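Local coordinates for protein N-acetylgalactosaminyltransferase 7 (Homo sapiens, PDB 6IWR) that belongs to the polypeptide GalNAc-transferase family of glycosyltransferases, joining a GT-A type domain to a ricin-type beta-trefoil lectin domain, at residues A[144-157]-A[177-191]. Numbering follows the deposited sequence.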
# COMPACT_ATOMS: atom_id res chain seq x y z
N GLU A 144 -0.83 28.47 -40.80
CA GLU A 144 -1.91 29.38 -40.35
C GLU A 144 -3.25 28.97 -40.88
O GLU A 144 -4.26 29.50 -40.51
CB GLU A 144 -1.70 30.84 -40.75
CG GLU A 144 -0.51 31.52 -40.13
CD GLU A 144 0.37 32.19 -41.14
OE1 GLU A 144 0.33 31.82 -42.32
OE2 GLU A 144 1.12 33.09 -40.76
N ASN A 145 -3.21 27.95 -41.69
CA ASN A 145 -4.27 27.45 -42.51
C ASN A 145 -4.96 26.30 -41.77
O ASN A 145 -5.65 25.49 -42.35
CB ASN A 145 -3.58 26.97 -43.77
CG ASN A 145 -4.53 26.62 -44.84
OD1 ASN A 145 -5.59 27.18 -44.94
ND2 ASN A 145 -4.14 25.70 -45.67
N LEU A 146 -4.72 26.23 -40.47
CA LEU A 146 -5.13 25.15 -39.60
C LEU A 146 -6.61 25.02 -39.38
O LEU A 146 -7.36 25.96 -39.53
CB LEU A 146 -4.47 25.33 -38.25
CG LEU A 146 -2.97 25.52 -38.20
CD1 LEU A 146 -2.59 26.40 -37.03
CD2 LEU A 146 -2.29 24.18 -38.11
N LEU A 147 -7.04 23.81 -39.05
CA LEU A 147 -8.41 23.53 -38.67
C LEU A 147 -8.75 24.18 -37.35
O LEU A 147 -7.91 24.33 -36.49
CB LEU A 147 -8.61 22.04 -38.51
CG LEU A 147 -9.02 21.07 -39.62
CD1 LEU A 147 -9.25 21.73 -40.95
CD2 LEU A 147 -8.04 19.93 -39.76
N THR A 148 -10.01 24.56 -37.16
CA THR A 148 -10.48 25.01 -35.86
C THR A 148 -10.72 23.81 -34.93
O THR A 148 -10.74 22.66 -35.36
CB THR A 148 -11.77 25.80 -36.01
OG1 THR A 148 -12.79 24.93 -36.53
CG2 THR A 148 -11.56 26.97 -36.98
N SER A 149 -10.92 24.07 -33.64
CA SER A 149 -11.12 22.96 -32.71
C SER A 149 -12.16 23.27 -31.64
O SER A 149 -12.26 24.40 -31.13
CB SER A 149 -9.81 22.56 -32.01
OG SER A 149 -8.88 22.05 -32.94
N SER A 150 -12.92 22.25 -31.28
CA SER A 150 -13.66 22.23 -30.02
C SER A 150 -12.83 21.46 -29.00
O SER A 150 -12.51 20.29 -29.24
CB SER A 150 -15.03 21.57 -30.22
OG SER A 150 -15.82 22.27 -31.18
N VAL A 151 -12.42 22.09 -27.91
CA VAL A 151 -11.81 21.30 -26.84
C VAL A 151 -12.93 20.85 -25.91
O VAL A 151 -13.77 21.66 -25.48
CB VAL A 151 -10.69 22.06 -26.08
CG1 VAL A 151 -9.86 22.97 -26.99
CG2 VAL A 151 -11.19 22.82 -24.87
N VAL A 152 -12.98 19.55 -25.63
CA VAL A 152 -13.99 19.01 -24.73
C VAL A 152 -13.28 18.48 -23.50
O VAL A 152 -12.25 17.80 -23.61
CB VAL A 152 -14.85 17.93 -25.40
CG1 VAL A 152 -14.88 18.11 -26.93
CG2 VAL A 152 -14.36 16.62 -25.07
N ILE A 153 -13.79 18.86 -22.34
CA ILE A 153 -13.28 18.46 -21.04
C ILE A 153 -14.43 17.76 -20.34
O ILE A 153 -15.46 18.38 -20.03
CB ILE A 153 -12.79 19.66 -20.20
CG1 ILE A 153 -11.69 20.41 -20.92
CG2 ILE A 153 -12.28 19.20 -18.83
CD1 ILE A 153 -11.46 21.74 -20.33
N VAL A 154 -14.28 16.47 -20.11
CA VAL A 154 -15.22 15.70 -19.32
C VAL A 154 -14.78 15.79 -17.87
O VAL A 154 -13.60 15.59 -17.56
CB VAL A 154 -15.27 14.25 -19.81
CG1 VAL A 154 -16.12 13.39 -18.87
CG2 VAL A 154 -15.78 14.21 -21.25
N PHE A 155 -15.69 16.12 -16.97
CA PHE A 155 -15.31 16.19 -15.57
C PHE A 155 -16.37 15.51 -14.71
O PHE A 155 -17.54 15.38 -15.09
CB PHE A 155 -15.06 17.63 -15.12
CG PHE A 155 -16.30 18.46 -14.99
CD1 PHE A 155 -17.00 18.51 -13.79
CD2 PHE A 155 -16.75 19.22 -16.06
CE1 PHE A 155 -18.13 19.28 -13.65
CE2 PHE A 155 -17.89 20.00 -15.94
CZ PHE A 155 -18.60 20.02 -14.73
N HIS A 156 -15.91 15.06 -13.54
CA HIS A 156 -16.79 14.52 -12.50
C HIS A 156 -16.23 14.97 -11.16
O HIS A 156 -15.14 14.54 -10.78
CB HIS A 156 -16.89 12.99 -12.59
CG HIS A 156 -17.63 12.36 -11.44
ND1 HIS A 156 -19.00 12.24 -11.41
CD2 HIS A 156 -17.18 11.81 -10.29
CE1 HIS A 156 -19.37 11.66 -10.28
NE2 HIS A 156 -18.28 11.39 -9.59
N ASN A 157 -16.95 15.85 -10.47
CA ASN A 157 -16.61 16.24 -9.10
C ASN A 157 -15.24 16.89 -8.99
O ASN A 157 -14.67 16.94 -7.90
CB ASN A 157 -16.72 15.05 -8.15
CG ASN A 157 -18.15 14.78 -7.74
OD1 ASN A 157 -19.07 15.55 -8.07
ND2 ASN A 157 -18.36 13.70 -7.00
N LYS A 177 -8.54 32.53 -32.85
CA LYS A 177 -9.27 32.23 -34.08
C LYS A 177 -9.41 30.73 -34.33
O LYS A 177 -10.28 30.32 -35.11
CB LYS A 177 -8.59 32.91 -35.26
CG LYS A 177 -7.16 32.45 -35.50
CD LYS A 177 -6.62 33.01 -36.81
CE LYS A 177 -6.05 34.40 -36.61
NZ LYS A 177 -4.58 34.26 -36.41
N TYR A 178 -8.59 29.88 -33.70
CA TYR A 178 -8.76 28.44 -33.87
C TYR A 178 -9.64 27.81 -32.80
O TYR A 178 -10.08 26.68 -32.98
CB TYR A 178 -7.41 27.72 -33.92
CG TYR A 178 -6.52 28.36 -34.95
CD1 TYR A 178 -6.69 28.09 -36.30
CD2 TYR A 178 -5.57 29.31 -34.58
CE1 TYR A 178 -5.89 28.70 -37.25
CE2 TYR A 178 -4.78 29.92 -35.53
CZ TYR A 178 -4.96 29.62 -36.85
OH TYR A 178 -4.17 30.24 -37.76
N LEU A 179 -9.94 28.53 -31.73
CA LEU A 179 -10.69 27.98 -30.61
C LEU A 179 -12.17 28.23 -30.85
O LEU A 179 -12.68 29.31 -30.58
CB LEU A 179 -10.24 28.62 -29.31
CG LEU A 179 -10.19 27.68 -28.12
CD1 LEU A 179 -10.64 28.40 -26.87
CD2 LEU A 179 -11.00 26.42 -28.34
N ALA A 180 -12.88 27.21 -31.33
CA ALA A 180 -14.28 27.40 -31.69
C ALA A 180 -15.20 27.45 -30.48
O ALA A 180 -16.25 28.09 -30.54
CB ALA A 180 -14.72 26.28 -32.64
N GLU A 181 -14.84 26.77 -29.38
CA GLU A 181 -15.67 26.59 -28.19
C GLU A 181 -14.93 25.66 -27.24
O GLU A 181 -14.12 24.83 -27.67
CB GLU A 181 -17.05 26.01 -28.53
CG GLU A 181 -16.97 24.56 -29.01
CD GLU A 181 -18.31 23.92 -29.37
OE1 GLU A 181 -19.36 24.46 -28.93
OE2 GLU A 181 -18.31 22.88 -30.09
N ILE A 182 -15.21 25.80 -25.95
CA ILE A 182 -14.73 24.86 -24.94
C ILE A 182 -15.98 24.24 -24.33
O ILE A 182 -16.76 24.93 -23.66
CB ILE A 182 -13.86 25.54 -23.88
CG1 ILE A 182 -12.59 26.14 -24.51
CG2 ILE A 182 -13.53 24.52 -22.79
CD1 ILE A 182 -11.72 26.98 -23.55
N VAL A 183 -16.18 22.96 -24.57
CA VAL A 183 -17.36 22.24 -24.11
C VAL A 183 -16.99 21.43 -22.88
O VAL A 183 -16.21 20.48 -22.97
CB VAL A 183 -17.91 21.33 -25.22
CG1 VAL A 183 -18.96 20.36 -24.65
CG2 VAL A 183 -18.48 22.15 -26.35
N LEU A 184 -17.53 21.81 -21.72
CA LEU A 184 -17.35 21.01 -20.52
C LEU A 184 -18.51 20.03 -20.44
O LEU A 184 -19.66 20.42 -20.65
CB LEU A 184 -17.29 21.87 -19.26
CG LEU A 184 -16.43 23.14 -19.25
CD1 LEU A 184 -16.70 23.93 -17.98
CD2 LEU A 184 -14.91 22.87 -19.42
N ILE A 185 -18.20 18.76 -20.20
CA ILE A 185 -19.21 17.71 -20.05
C ILE A 185 -19.22 17.27 -18.60
O ILE A 185 -18.29 16.60 -18.12
CB ILE A 185 -18.94 16.51 -20.97
CG1 ILE A 185 -18.92 16.93 -22.43
CG2 ILE A 185 -20.03 15.46 -20.75
CD1 ILE A 185 -20.26 17.24 -22.98
N ASP A 186 -20.28 17.63 -17.90
CA ASP A 186 -20.49 17.24 -16.51
C ASP A 186 -21.05 15.83 -16.48
O ASP A 186 -22.20 15.62 -16.88
CB ASP A 186 -21.47 18.20 -15.85
CG ASP A 186 -21.62 17.94 -14.38
OD1 ASP A 186 -21.27 16.82 -13.94
OD2 ASP A 186 -22.06 18.87 -13.68
N ASP A 187 -20.26 14.87 -16.02
CA ASP A 187 -20.76 13.50 -15.93
C ASP A 187 -21.38 13.23 -14.55
O ASP A 187 -20.92 12.38 -13.79
CB ASP A 187 -19.66 12.49 -16.23
CG ASP A 187 -20.22 11.14 -16.58
OD1 ASP A 187 -21.34 11.10 -17.15
OD2 ASP A 187 -19.55 10.12 -16.28
N PHE A 188 -22.42 14.00 -14.24
CA PHE A 188 -23.31 13.69 -13.12
C PHE A 188 -22.65 13.97 -11.77
O PHE A 188 -22.80 13.20 -10.83
CB PHE A 188 -23.79 12.24 -13.20
CG PHE A 188 -25.10 12.01 -12.55
CD1 PHE A 188 -26.19 12.79 -12.88
CD2 PHE A 188 -25.27 11.02 -11.60
CE1 PHE A 188 -27.42 12.60 -12.28
CE2 PHE A 188 -26.50 10.80 -10.99
CZ PHE A 188 -27.57 11.59 -11.33
N SER A 189 -21.92 15.09 -11.67
CA SER A 189 -21.28 15.49 -10.42
C SER A 189 -22.33 15.79 -9.34
O SER A 189 -23.47 16.16 -9.63
CB SER A 189 -20.40 16.72 -10.65
OG SER A 189 -19.46 16.55 -11.69
N ASN A 190 -21.92 15.65 -8.08
CA ASN A 190 -22.78 16.09 -6.99
C ASN A 190 -22.28 17.32 -6.24
O ASN A 190 -23.06 17.94 -5.53
CB ASN A 190 -22.99 14.96 -5.97
CG ASN A 190 -21.82 14.03 -5.90
OD1 ASN A 190 -21.65 13.19 -6.78
ND2 ASN A 190 -20.98 14.19 -4.88
N LYS A 191 -21.01 17.69 -6.39
CA LYS A 191 -20.47 18.77 -5.59
C LYS A 191 -21.03 20.11 -6.05
O LYS A 191 -21.07 20.42 -7.25
CB LYS A 191 -18.94 18.77 -5.63
CG LYS A 191 -18.36 17.37 -5.53
CD LYS A 191 -17.07 17.25 -4.74
CE LYS A 191 -17.20 16.04 -3.83
NZ LYS A 191 -16.02 15.65 -3.03
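Strands 149-155 and 179-186 run parallel, their axes 19° apart, and the backbone ladder opens with Ser149 N to Tyr178 O and closes with Asp187 N to Phe155 O. After Ala180 N to Ser149 O, an extra residue at Ala180 shifts the register by one, and Val151 N goes to Glu181 O. With helix 160-173 between them, the strands form a beta-alpha-beta unit of the GT-A domain; strands 236-240 and 209-213 continue the sheet. On the face toward the helix, Val151 CG2 lies 3.6 Å from Ile182 CG2, and Ile153 runs alongside Leu184, both touching Val167. On the other face, Ser150 OG donates to the anti lone pair of Glu181 OE2, which also takes Leu233 N, while OE1 forms a salt bridge with Lys210. Before the strands, Tyr178 OH bonds Glu144 O at 2.8 Å, and Leu146 CD1 and Lys177 CG cover opposite faces of its ring. At the far end Phe155 CG sits between backbone N and carbonyl carbon (chi1 72°), bringing a ring face over Asp186 CA, a CH-pi contact 4.0 Å from the centroid. Asp186 OD1 accepts Ser189 N in an Asx motif and also takes Ser189 OG, which in turn receives Asn157 N at 2.9 Å. Asn157 OD1 accepts Asn190 N on an in-plane lone pair, the side-chain amides of both asparagines nearly perpendicular, while His156 ND1 donates to Asp187 O from above the carbonyl plane.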